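Local coordinates for 2-oxoglutarate carboxylase small subunit (Hydrogenobacter thermophilus, PDB 7KCT), which is a biotin carboxylase-type ATP-grasp protein that binds adenosine-5'-diphosphate, bicarbonate and magnesium ions, at residues G233-S238 with H305-M310; I343-N348 with S413-Y418; K354-S359 with K424-L429; Y366-P369 with R375-H378; V399-P402 with V406-D409. All coordinates share one frame; numbering follows the deposited sequence.

Interaction 1: G233-S238 with H305-M310; sequences GERDCS and HPVTEM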
# COMPACT_ATOMS: atom_id res chain seq x y z
N GLY A 233 13.68 10.60 13.21
CA GLY A 233 12.88 11.78 13.09
C GLY A 233 11.67 11.70 13.99
O GLY A 233 11.55 10.85 14.88
N GLU A 234 10.77 12.64 13.77
CA GLU A 234 9.66 12.85 14.67
C GLU A 234 8.31 12.69 13.97
O GLU A 234 8.22 12.59 12.75
CB GLU A 234 9.78 14.22 15.35
CG GLU A 234 9.21 15.40 14.61
CD GLU A 234 9.94 15.76 13.36
OE1 GLU A 234 9.48 16.72 12.74
OE2 GLU A 234 10.94 15.10 12.98
N ARG A 235 7.29 12.60 14.80
CA ARG A 235 5.91 12.56 14.36
C ARG A 235 5.12 13.56 15.19
O ARG A 235 5.36 13.71 16.39
CB ARG A 235 5.31 11.18 14.55
CG ARG A 235 6.14 10.05 13.95
CD ARG A 235 5.42 8.71 14.26
NE ARG A 235 5.70 8.15 15.59
CZ ARG A 235 6.63 7.22 15.86
NH1 ARG A 235 7.43 6.74 14.93
NH2 ARG A 235 6.73 6.75 17.10
N ASP A 236 4.13 14.18 14.56
CA ASP A 236 3.17 15.02 15.26
C ASP A 236 1.87 14.24 15.49
O ASP A 236 1.17 13.89 14.53
CB ASP A 236 2.92 16.28 14.45
CG ASP A 236 2.06 17.29 15.19
OD1 ASP A 236 1.26 16.86 16.05
OD2 ASP A 236 2.17 18.50 14.89
N CYS A 237 1.56 13.98 16.74
CA CYS A 237 0.39 13.20 17.14
C CYS A 237 -0.56 14.05 17.98
O CYS A 237 -1.22 13.54 18.89
CB CYS A 237 0.84 11.94 17.88
SG CYS A 237 2.16 11.04 16.99
N SER A 238 -0.72 15.33 17.63
CA SER A 238 -1.50 16.24 18.48
C SER A 238 -2.99 15.95 18.45
O SER A 238 -3.67 16.09 19.48
CB SER A 238 -1.25 17.69 18.08
OG SER A 238 0.12 17.98 18.21
N HIS A 305 3.94 3.80 14.25
CA HIS A 305 5.25 3.63 13.61
C HIS A 305 5.21 3.64 12.09
O HIS A 305 6.25 3.97 11.49
CB HIS A 305 5.95 2.34 14.11
CG HIS A 305 5.39 1.08 13.53
ND1 HIS A 305 4.39 0.38 14.15
CD2 HIS A 305 5.71 0.37 12.42
CE1 HIS A 305 4.08 -0.69 13.43
NE2 HIS A 305 4.86 -0.71 12.36
N PRO A 306 4.12 3.27 11.41
CA PRO A 306 4.19 3.26 9.93
C PRO A 306 4.44 4.62 9.30
O PRO A 306 5.13 4.65 8.28
CB PRO A 306 2.82 2.67 9.52
CG PRO A 306 2.49 1.75 10.67
CD PRO A 306 2.92 2.56 11.90
N VAL A 307 3.99 5.74 9.87
CA VAL A 307 4.27 7.00 9.18
C VAL A 307 5.77 7.23 9.08
O VAL A 307 6.27 7.77 8.09
CB VAL A 307 3.56 8.21 9.84
CG1 VAL A 307 2.04 8.08 9.74
CG2 VAL A 307 4.02 8.48 11.27
N THR A 308 6.50 6.84 10.11
CA THR A 308 7.95 6.99 10.10
C THR A 308 8.60 6.07 9.09
O THR A 308 9.58 6.46 8.43
CB THR A 308 8.52 6.74 11.50
OG1 THR A 308 7.98 7.72 12.41
CG2 THR A 308 10.08 6.78 11.42
N GLU A 309 8.08 4.84 8.94
CA GLU A 309 8.59 3.93 7.92
C GLU A 309 8.38 4.48 6.53
O GLU A 309 9.23 4.29 5.64
CB GLU A 309 7.94 2.55 8.04
CG GLU A 309 8.08 1.90 9.37
CD GLU A 309 7.39 0.52 9.43
OE1 GLU A 309 6.38 0.27 8.72
OE2 GLU A 309 7.89 -0.35 10.16
N MET A 310 7.28 5.18 6.30
CA MET A 310 7.04 5.65 4.94
C MET A 310 7.98 6.79 4.53
O MET A 310 8.27 6.94 3.35
CB MET A 310 5.60 6.11 4.76
CG MET A 310 4.58 5.09 5.26
SD MET A 310 4.47 3.70 4.14
CE MET A 310 3.33 4.50 3.02
O HOH W 1 9.50 10.19 11.96
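R235 reaches from strand 229-236, an outer strand of the four-stranded antiparallel sheet in the ATP-grasp region, to T308 on helix 305-312. Its NH1 donates to T308 OG1 over 2.8 Å at an N-H...O angle of 154°, with the hydroxyl oxygen at the guanidinium edge and close to its plane. The shaft of the arginine is used as well. R235 CD rests on the V307 CG2 methyl at 3.3 Å, while CG lies beside T308 OG1. Because the chain bends at chi3 (-84°), the guanidinium turns aside after passing V307, and H305 CA comes over one of its faces, 4.0 Å from NH1. T308 OG1 also takes part in a water bridge: it donates to water 1 (2.9 Å), which in turn donates to E234 O at 2.8 Å. The hydroxyl thus accepts from the arginine and donates to the water, which would fix its rotation.

The next shell sets the guanidinium. E218 forms a salt bridge with NE, Q302 accepts from NH2 and Q220 from NH1, so all three nitrogens of this buried group are engaged. The R235 side chain lies about 7 Å from a bound ADP, and Q302 belongs to the ADP pocket, which makes R235 a plausible second-shell support there. D236, next along the chain, forms an Asx turn: its OD1 accepts from S238 N, nearly along the C-O axis, and from S238 OG at 2.7 Å.

Interaction 2: I343-N348 with S413-Y418; sequences IECRIN and SALETY. With ADP (adenosine-5'-diphosphate), chain D.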
# COMPACT_ATOMS: atom_id res chain seq x y z
N ILE A 343 0.68 10.40 6.55
CA ILE A 343 -0.39 10.61 7.49
C ILE A 343 -1.00 9.26 7.78
O ILE A 343 -1.22 8.47 6.85
CB ILE A 343 -1.45 11.59 6.93
CG1 ILE A 343 -0.85 12.91 6.46
CG2 ILE A 343 -2.49 11.92 7.97
CD1 ILE A 343 -1.88 13.86 5.79
N GLU A 344 -1.31 9.01 9.04
CA GLU A 344 -2.02 7.84 9.51
C GLU A 344 -3.29 8.26 10.21
O GLU A 344 -3.27 9.13 11.09
CB GLU A 344 -1.14 6.99 10.46
CG GLU A 344 -1.96 5.93 11.28
CD GLU A 344 -1.10 5.01 12.15
OE1 GLU A 344 -1.09 5.09 13.41
OE2 GLU A 344 -0.44 4.15 11.56
N CYS A 345 -4.38 7.58 9.91
CA CYS A 345 -5.64 7.76 10.60
C CYS A 345 -6.04 6.44 11.23
O CYS A 345 -5.98 5.40 10.58
CB CYS A 345 -6.72 8.29 9.67
SG CYS A 345 -6.42 9.92 8.98
N ARG A 346 -6.43 6.50 12.50
CA ARG A 346 -6.93 5.33 13.20
C ARG A 346 -8.40 5.19 12.89
O ARG A 346 -9.18 6.12 13.13
CB ARG A 346 -6.73 5.45 14.71
CG ARG A 346 -5.29 5.74 15.03
CD ARG A 346 -5.01 5.32 16.43
NE ARG A 346 -3.66 5.69 16.85
CZ ARG A 346 -3.18 5.37 18.03
NH1 ARG A 346 -3.96 4.65 18.85
NH2 ARG A 346 -1.97 5.77 18.41
N ILE A 347 -8.77 4.04 12.33
CA ILE A 347 -10.15 3.70 12.04
C ILE A 347 -10.64 2.88 13.22
O ILE A 347 -10.32 1.69 13.32
CB ILE A 347 -10.31 2.89 10.75
CG1 ILE A 347 -9.44 3.45 9.63
CG2 ILE A 347 -11.75 2.81 10.37
CD1 ILE A 347 -9.78 4.75 9.27
N ASN A 348 -11.39 3.51 14.12
CA ASN A 348 -11.86 2.86 15.33
C ASN A 348 -13.35 2.59 15.21
O ASN A 348 -14.10 3.34 14.56
CB ASN A 348 -11.62 3.72 16.59
CG ASN A 348 -10.16 4.05 16.81
OD1 ASN A 348 -9.28 3.22 16.63
ND2 ASN A 348 -9.90 5.29 17.23
N SER A 413 -9.27 11.07 0.09
CA SER A 413 -9.81 10.22 -0.98
C SER A 413 -9.81 8.74 -0.60
O SER A 413 -10.69 7.99 -1.05
CB SER A 413 -9.00 10.40 -2.26
OG SER A 413 -9.15 11.71 -2.74
N ALA A 414 -8.79 8.30 0.10
CA ALA A 414 -8.76 6.93 0.60
C ALA A 414 -9.89 6.71 1.60
O ALA A 414 -10.67 5.75 1.47
CB ALA A 414 -7.40 6.63 1.24
N LEU A 415 -10.07 7.65 2.53
CA LEU A 415 -11.12 7.53 3.54
C LEU A 415 -12.52 7.51 2.93
O LEU A 415 -13.42 6.79 3.39
CB LEU A 415 -11.00 8.71 4.50
CG LEU A 415 -9.89 8.78 5.53
CD1 LEU A 415 -9.78 10.18 6.12
CD2 LEU A 415 -10.14 7.73 6.62
N GLU A 416 -12.74 8.35 1.94
CA GLU A 416 -14.05 8.40 1.27
C GLU A 416 -14.37 7.09 0.57
O GLU A 416 -15.54 6.82 0.31
CB GLU A 416 -14.05 9.57 0.30
CG GLU A 416 -14.31 10.92 0.96
CD GLU A 416 -13.95 12.08 0.02
OE1 GLU A 416 -13.32 11.83 -1.03
OE2 GLU A 416 -14.23 13.24 0.34
N THR A 417 -13.39 6.26 0.28
CA THR A 417 -13.67 4.99 -0.38
C THR A 417 -13.59 3.78 0.55
O THR A 417 -13.89 2.67 0.11
CB THR A 417 -12.74 4.79 -1.58
OG1 THR A 417 -11.40 4.57 -1.13
CG2 THR A 417 -12.78 5.98 -2.49
N TYR A 418 -13.27 3.98 1.82
CA TYR A 418 -13.19 2.89 2.78
C TYR A 418 -14.59 2.61 3.31
O TYR A 418 -15.12 3.37 4.14
CB TYR A 418 -12.23 3.28 3.91
CG TYR A 418 -11.55 2.12 4.64
CD1 TYR A 418 -12.16 0.89 4.81
CD2 TYR A 418 -10.26 2.29 5.15
CE1 TYR A 418 -11.50 -0.15 5.47
CE2 TYR A 418 -9.62 1.28 5.84
CZ TYR A 418 -10.23 0.06 6.00
OH TYR A 418 -9.54 -0.95 6.68
PB ADP D . 0.61 4.42 21.15
O1B ADP D . 1.24 3.16 20.59
O2B ADP D . 0.85 5.77 20.50
O3B ADP D . 0.48 4.47 22.64
PA ADP D . -2.16 4.05 22.00
O1A ADP D . -3.56 3.64 21.70
O2A ADP D . -1.77 4.84 23.23
O3A ADP D . -1.20 4.37 20.78
O5' ADP D . -1.54 2.30 22.67
C5' ADP D . -2.34 1.18 22.12
C4' ADP D . -2.75 0.18 23.11
O4' ADP D . -1.90 0.07 24.23
C3' ADP D . -4.20 0.76 23.58
O3' ADP D . -5.01 -0.28 23.78
C2' ADP D . -3.70 1.47 24.90
O2' ADP D . -4.62 1.46 25.88
C1' ADP D . -2.66 0.37 25.31
N9 ADP D . -1.54 0.87 26.21
C8 ADP D . -0.68 1.98 26.03
N7 ADP D . 0.20 2.14 27.05
C5 ADP D . -0.07 1.08 27.89
C6 ADP D . 0.52 0.71 29.12
N6 ADP D . 1.55 1.45 29.66
N1 ADP D . 0.07 -0.40 29.79
C2 ADP D . -0.99 -1.06 29.18
N3 ADP D . -1.65 -0.82 28.02
C4 ADP D . -1.14 0.28 27.39
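The Y418 ring meets I347 obliquely, its CE2 4.4 Å from I347 CG1, while its hydroxyl is hydrogen-bonded to Y366. The other flat group, the R346 guanidinium, leaves the strand in the opposite direction and receives ADP at its edge. NH1 donates to ADP O1A (3.1 Å, 161°) and NH2 to the bridging oxygen O3A (2.9 Å, 157°); a second, weak bond runs from NH1 to O3A. Salt bridges to E248 and E304 steady NE and NH2, so the group is held from several sides of its rim.

Toward the helix the contact is purely apolar. I347 CD1 and L415 CD2 touch at 4.0 Å, the two side chains running alongside one another with opposite headings. L415 CD1 lies more loosely against C345 SG, at 4.4 Å. Close to the helix end, T417 OG1 donates to A414 O (2.9 Å) on the same face as T417 N, and R28 of the second subunit bonds to that hydroxyl.

Alternation along the strand thus sends C345 and I347 into the helix packing and R346 to the diphosphate, an arrangement that lets one strand of the biotin carboxylase C-terminal domain help line the ADP pocket.

Interaction 3: K354-S359 with K424-L429; sequences KGFAPS and KTTIPL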
# COMPACT_ATOMS: atom_id res chain seq x y z
N LYS A 354 -21.31 10.42 19.85
CA LYS A 354 -21.71 10.04 21.21
C LYS A 354 -20.46 9.87 22.08
O LYS A 354 -20.29 8.85 22.74
CB LYS A 354 -22.62 8.81 21.22
CG LYS A 354 -23.96 9.07 20.48
N GLY A 355 -19.59 10.89 22.08
CA GLY A 355 -18.43 10.85 22.95
C GLY A 355 -17.41 9.79 22.61
O GLY A 355 -16.64 9.37 23.48
N PHE A 356 -17.36 9.34 21.36
CA PHE A 356 -16.46 8.26 20.96
C PHE A 356 -16.69 7.00 21.78
O PHE A 356 -15.75 6.28 22.10
CB PHE A 356 -14.99 8.67 21.10
CG PHE A 356 -14.55 9.75 20.18
CD1 PHE A 356 -14.06 9.44 18.92
CD2 PHE A 356 -14.60 11.08 20.58
CE1 PHE A 356 -13.63 10.44 18.06
CE2 PHE A 356 -14.19 12.09 19.72
CZ PHE A 356 -13.70 11.77 18.46
N ALA A 357 -17.94 6.74 22.14
CA ALA A 357 -18.25 5.51 22.83
C ALA A 357 -18.02 4.33 21.90
O ALA A 357 -18.38 4.40 20.72
CB ALA A 357 -19.71 5.53 23.29
N PRO A 358 -17.44 3.23 22.39
CA PRO A 358 -17.23 2.06 21.51
C PRO A 358 -18.51 1.53 20.88
O PRO A 358 -19.59 1.53 21.49
CB PRO A 358 -16.59 1.02 22.44
CG PRO A 358 -16.54 1.67 23.85
CD PRO A 358 -16.73 3.13 23.68
N SER A 359 -18.39 1.06 19.62
CA SER A 359 -19.52 0.60 18.80
C SER A 359 -19.37 -0.91 18.65
O SER A 359 -18.50 -1.38 17.89
CB SER A 359 -19.57 1.32 17.45
OG SER A 359 -20.72 1.00 16.67
N LYS A 424 -20.50 1.75 13.99
CA LYS A 424 -20.15 3.11 13.76
C LYS A 424 -18.63 3.21 13.80
O LYS A 424 -18.00 2.48 14.49
CB LYS A 424 -20.71 3.97 14.86
CG LYS A 424 -21.87 4.83 14.47
CD LYS A 424 -23.14 4.05 14.38
CE LYS A 424 -24.34 4.99 14.32
NZ LYS A 424 -24.90 5.17 15.67
N THR A 425 -18.04 4.10 13.03
CA THR A 425 -16.59 4.25 13.04
C THR A 425 -16.17 5.72 13.05
O THR A 425 -16.97 6.57 12.84
CB THR A 425 -15.89 3.52 11.82
OG1 THR A 425 -16.00 4.31 10.66
CG2 THR A 425 -16.34 2.14 11.55
N THR A 426 -14.86 6.00 13.08
CA THR A 426 -14.33 7.34 12.98
C THR A 426 -14.20 7.85 11.56
O THR A 426 -13.77 9.00 11.38
CB THR A 426 -12.95 7.42 13.62
OG1 THR A 426 -12.16 6.37 13.08
CG2 THR A 426 -13.03 7.25 15.11
N ILE A 427 -14.55 7.06 10.53
CA ILE A 427 -14.26 7.47 9.14
C ILE A 427 -14.91 8.80 8.80
O ILE A 427 -14.22 9.70 8.29
CB ILE A 427 -14.64 6.35 8.17
CG1 ILE A 427 -13.64 5.21 8.30
CG2 ILE A 427 -14.73 6.88 6.73
CD1 ILE A 427 -14.05 3.92 7.57
N PRO A 428 -16.20 9.01 9.03
CA PRO A 428 -16.78 10.32 8.63
C PRO A 428 -16.11 11.51 9.34
O PRO A 428 -15.88 12.56 8.71
CB PRO A 428 -18.26 10.19 9.01
CG PRO A 428 -18.53 8.67 9.13
CD PRO A 428 -17.21 8.07 9.55
N LEU A 429 -15.79 11.38 10.63
CA LEU A 429 -15.05 12.46 11.30
C LEU A 429 -13.71 12.69 10.64
O LEU A 429 -13.28 13.82 10.45
CB LEU A 429 -14.88 12.13 12.78
CG LEU A 429 -13.91 12.99 13.57
CD1 LEU A 429 -14.64 14.26 14.01
CD2 LEU A 429 -13.37 12.23 14.75
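F356 and L429 make the tight, buried part of this contact. The L429 CD2 methyl sits at the rim of the phenyl ring near its plane, 3.8 Å from F356 CZ and equally close to CE1. The leucine branch stands roughly perpendicular to the line of the phenylalanine side chain. L429 has CG anti to its backbone N (chi1 168°), which carries the methyl out from the helix to the ring. T426 CG2 is also at the ring edge, but farther, 4.4 Å from F356 CE1. T426 turns its hydroxyl to another task, bonding R346 O and N348 N on strand 341-351, and F456 adds to the packing around F356.

The other end is looser and lies nearer solvent. There S359 OG accepts from K424 N over 2.8 Å at 158°, and K424 CB lies 3.5 Å from the same oxygen. Beyond CB the exposed lysine leads away, its ammonium forming a salt bridge with D351. Between the two ends, T425 OG1 takes the N-H of I427 (3.1 Å, 169°), a capping bond at the start of helix 427-435.

The chemistry implies a division of labour: hydrocarbon packing holds the helix start against the loop, while a serine hydroxyl satisfies a backbone N-H of the segment leading into it.

Interaction 4: Y366-P369 with R375-H378; sequences YYVP and RVEH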
# COMPACT_ATOMS: atom_id res chain seq x y z
N TYR A 366 -17.56 -4.40 3.88
CA TYR A 366 -16.16 -4.09 4.16
C TYR A 366 -15.40 -4.04 2.84
O TYR A 366 -15.30 -5.05 2.14
CB TYR A 366 -15.55 -5.14 5.09
CG TYR A 366 -14.25 -4.73 5.68
CD1 TYR A 366 -14.18 -3.73 6.64
CD2 TYR A 366 -13.08 -5.30 5.25
CE1 TYR A 366 -12.97 -3.35 7.20
CE2 TYR A 366 -11.85 -4.91 5.77
CZ TYR A 366 -11.81 -3.92 6.74
OH TYR A 366 -10.59 -3.54 7.27
N TYR A 367 -14.89 -2.87 2.50
CA TYR A 367 -14.06 -2.74 1.31
C TYR A 367 -12.85 -1.91 1.69
O TYR A 367 -13.01 -0.78 2.15
CB TYR A 367 -14.79 -2.09 0.15
CG TYR A 367 -13.83 -1.72 -0.98
CD1 TYR A 367 -13.42 -2.67 -1.92
CD2 TYR A 367 -13.31 -0.42 -1.09
CE1 TYR A 367 -12.54 -2.32 -2.98
CE2 TYR A 367 -12.44 -0.08 -2.09
CZ TYR A 367 -12.04 -1.03 -3.02
OH TYR A 367 -11.19 -0.62 -4.02
N VAL A 368 -11.66 -2.46 1.46
CA VAL A 368 -10.39 -1.82 1.79
C VAL A 368 -9.85 -1.03 0.58
O VAL A 368 -9.62 -1.62 -0.48
CB VAL A 368 -9.38 -2.90 2.23
CG1 VAL A 368 -8.06 -2.29 2.56
CG2 VAL A 368 -9.90 -3.64 3.42
N PRO A 369 -9.55 0.25 0.70
CA PRO A 369 -8.98 0.97 -0.44
C PRO A 369 -7.52 0.58 -0.68
O PRO A 369 -6.81 0.14 0.22
CB PRO A 369 -9.10 2.44 -0.04
CG PRO A 369 -8.91 2.39 1.44
CD PRO A 369 -9.61 1.11 1.90
N ARG A 375 -1.24 2.53 2.19
CA ARG A 375 -0.95 1.31 2.94
C ARG A 375 -2.07 1.12 3.93
O ARG A 375 -2.55 2.08 4.55
CB ARG A 375 0.44 1.43 3.63
CG ARG A 375 0.80 0.42 4.67
CD ARG A 375 2.19 0.72 5.22
NE ARG A 375 2.53 -0.12 6.34
CZ ARG A 375 3.68 -0.05 6.99
NH1 ARG A 375 4.62 0.84 6.64
NH2 ARG A 375 3.87 -0.87 7.99
N VAL A 376 -2.47 -0.12 4.12
CA VAL A 376 -3.53 -0.45 5.05
C VAL A 376 -3.00 -1.49 6.01
O VAL A 376 -2.45 -2.51 5.57
CB VAL A 376 -4.79 -0.98 4.36
CG1 VAL A 376 -5.87 -1.28 5.43
CG2 VAL A 376 -5.31 0.03 3.38
N GLU A 377 -3.15 -1.24 7.31
CA GLU A 377 -2.85 -2.20 8.38
C GLU A 377 -4.18 -2.61 9.01
O GLU A 377 -4.87 -1.79 9.63
CB GLU A 377 -1.90 -1.60 9.41
CG GLU A 377 -0.56 -1.15 8.84
CD GLU A 377 0.48 -2.29 8.66
OE1 GLU A 377 0.39 -3.40 9.30
OE2 GLU A 377 1.41 -2.05 7.85
N HIS A 378 -4.55 -3.88 8.86
CA HIS A 378 -5.89 -4.25 9.31
C HIS A 378 -5.97 -5.76 9.54
O HIS A 378 -5.16 -6.54 9.02
CB HIS A 378 -6.95 -3.76 8.29
CG HIS A 378 -7.07 -4.62 7.09
ND1 HIS A 378 -8.29 -5.11 6.64
CD2 HIS A 378 -6.13 -5.15 6.27
CE1 HIS A 378 -8.09 -5.91 5.60
NE2 HIS A 378 -6.79 -5.93 5.35
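Y366 and H378 join two short strands of the biotin carboxylase C-terminal domain at the subunit interface. Strand 374-378 belongs to the large antiparallel sheet, whereas 366-367 pairs with 419-420.

Among polar contacts across the pair, Y366 OH and H378 ND1 are hydrogen-bonded at 2.9 Å, and either could donate. The rings meet rim to rim with nearly parallel planes (13°) and centroids 5.8 Å apart, neither lying over the other. H378 carries CG between its backbone N and carbonyl carbon (chi1 79°), a rotation that brings ND1 to the tyrosine. Both ends of the bonded pair go further: Y366 OH also bonds Y418 OH, and H378 NE2 bonds V368 O of the second subunit, whose Y367 stacks on the histidine.

The van der Waals packing centres on V368. Its CG1 touches V376 CG2 at 3.7 Å, and its CG2 meets H378 CE1 obliquely at 3.6 Å. A backbone oxygen, P369 O, approaches the V376 CG2 methyl to 3.5 Å.

Charged groups lie along strand 375-378 itself. R375, which also bridges E309, grips E377 side-on, NE and NH2 both reaching OE2 at 2.7 Å: R375 NE meets the anti lone pair of OE2, while NH2 comes from above the carboxylate plane.

Interaction 5: V399-P402 with V406-D409; sequences VWAP and VAVD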
# COMPACT_ATOMS: atom_id res chain seq x y z
N VAL A 399 -1.02 6.96 4.43
CA VAL A 399 -0.73 7.43 3.10
C VAL A 399 0.61 8.14 3.09
O VAL A 399 1.15 8.54 4.13
CB VAL A 399 -1.80 8.36 2.47
CG1 VAL A 399 -3.17 7.71 2.57
CG2 VAL A 399 -1.80 9.81 3.08
N TRP A 400 1.17 8.25 1.89
CA TRP A 400 2.43 8.95 1.67
C TRP A 400 2.29 9.81 0.41
O TRP A 400 1.64 9.40 -0.55
CB TRP A 400 3.64 7.97 1.50
CG TRP A 400 4.95 8.74 1.17
CD1 TRP A 400 5.87 9.21 2.05
CD2 TRP A 400 5.43 9.11 -0.13
NE1 TRP A 400 6.90 9.86 1.39
CE2 TRP A 400 6.64 9.82 0.05
CE3 TRP A 400 4.97 8.89 -1.42
CZ2 TRP A 400 7.36 10.34 -1.02
CZ3 TRP A 400 5.67 9.40 -2.46
CH2 TRP A 400 6.86 10.12 -2.26
N ALA A 401 2.92 10.99 0.42
CA ALA A 401 3.03 11.79 -0.80
C ALA A 401 4.27 12.66 -0.71
O ALA A 401 4.81 12.88 0.38
CB ALA A 401 1.81 12.69 -1.00
N PRO A 402 4.72 13.24 -1.84
CA PRO A 402 5.92 14.12 -1.76
C PRO A 402 5.63 15.44 -1.06
O PRO A 402 6.52 15.99 -0.41
CB PRO A 402 6.32 14.34 -3.24
CG PRO A 402 5.51 13.27 -4.03
CD PRO A 402 4.24 13.09 -3.22
N VAL A 406 -0.83 17.14 -1.02
CA VAL A 406 -1.16 15.92 -1.75
C VAL A 406 -1.41 14.78 -0.78
O VAL A 406 -2.25 13.90 -1.04
CB VAL A 406 -0.04 15.60 -2.76
CG1 VAL A 406 -0.40 14.37 -3.65
CG2 VAL A 406 0.29 16.89 -3.58
N ALA A 407 -0.70 14.77 0.36
CA ALA A 407 -0.91 13.73 1.36
C ALA A 407 -2.29 13.86 1.98
O ALA A 407 -3.00 12.87 2.15
CB ALA A 407 0.19 13.83 2.43
N VAL A 408 -2.69 15.09 2.29
CA VAL A 408 -4.04 15.34 2.80
C VAL A 408 -5.10 14.89 1.78
O VAL A 408 -6.08 14.22 2.14
CB VAL A 408 -4.20 16.82 3.16
CG1 VAL A 408 -5.63 17.09 3.61
CG2 VAL A 408 -3.22 17.23 4.25
N ASP A 409 -4.92 15.29 0.51
CA ASP A 409 -5.87 14.94 -0.55
C ASP A 409 -5.92 13.42 -0.73
O ASP A 409 -7.01 12.83 -0.83
CB ASP A 409 -5.47 15.60 -1.87
CG ASP A 409 -5.50 17.14 -1.84
OD1 ASP A 409 -6.29 17.75 -1.08
OD2 ASP A 409 -4.75 17.75 -2.62
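V406 leads the helical side of the contact by setting CG1 against A401 CB at 3.8 Å. Its CG1 stands anti to the backbone N (chi1 -175°), which places that methyl by the strand end; K318 of the second subunit packs on the same residue.

A407 comes next and brings helix and strand closest, with its CA 4.9 Å from A401 CA. Its backbone N is 3.5 Å from A401 CB, and the two CB methyls meet at 4.0 Å. The A407 carbonyl oxygen lies 3.4 Å from V399 CG2, so across this pair the valine methyl meets helix backbone, not a side chain.

V408 turns away from the strand, to I343 on strand 341-351 and to F439 and R440 on helix 437-441. D409 closes the segment with its OD1 in salt bridges to R440 and R412, two positive neighbours that probably keep it ionised.

The joint is the compact turn from strand 393-401 into helix 404-417, both within the biotin carboxylase C-terminal domain. No hydrogen bond crosses between the two segments. Contact is by methyl groups and backbone atoms, and the small alanine side chains permit the close approach of strand and helix.

In the fold
Interaction 1 comes first along the chain and lies in the ATP-grasp range; the other four lie in the biotin carboxylase C-terminal range. Interactions 2 and 5 share helix 404-417 and use the neighbouring strands 341-351 and 393-401, their centres 12 Å apart. Interactions 4 and 5 both fall, one after the other, between the two segments of interaction 2, whereas interactions 2 and 3 alternate along the chain. Helix 305-312 links the ranges: V307 packs on E344, and E309 forms a salt bridge with R375 of interaction 4. All but interaction 3 reach the second subunit, interaction 1 through E309 alone, so one sheet with its helices serves both the ADP site and the dimer.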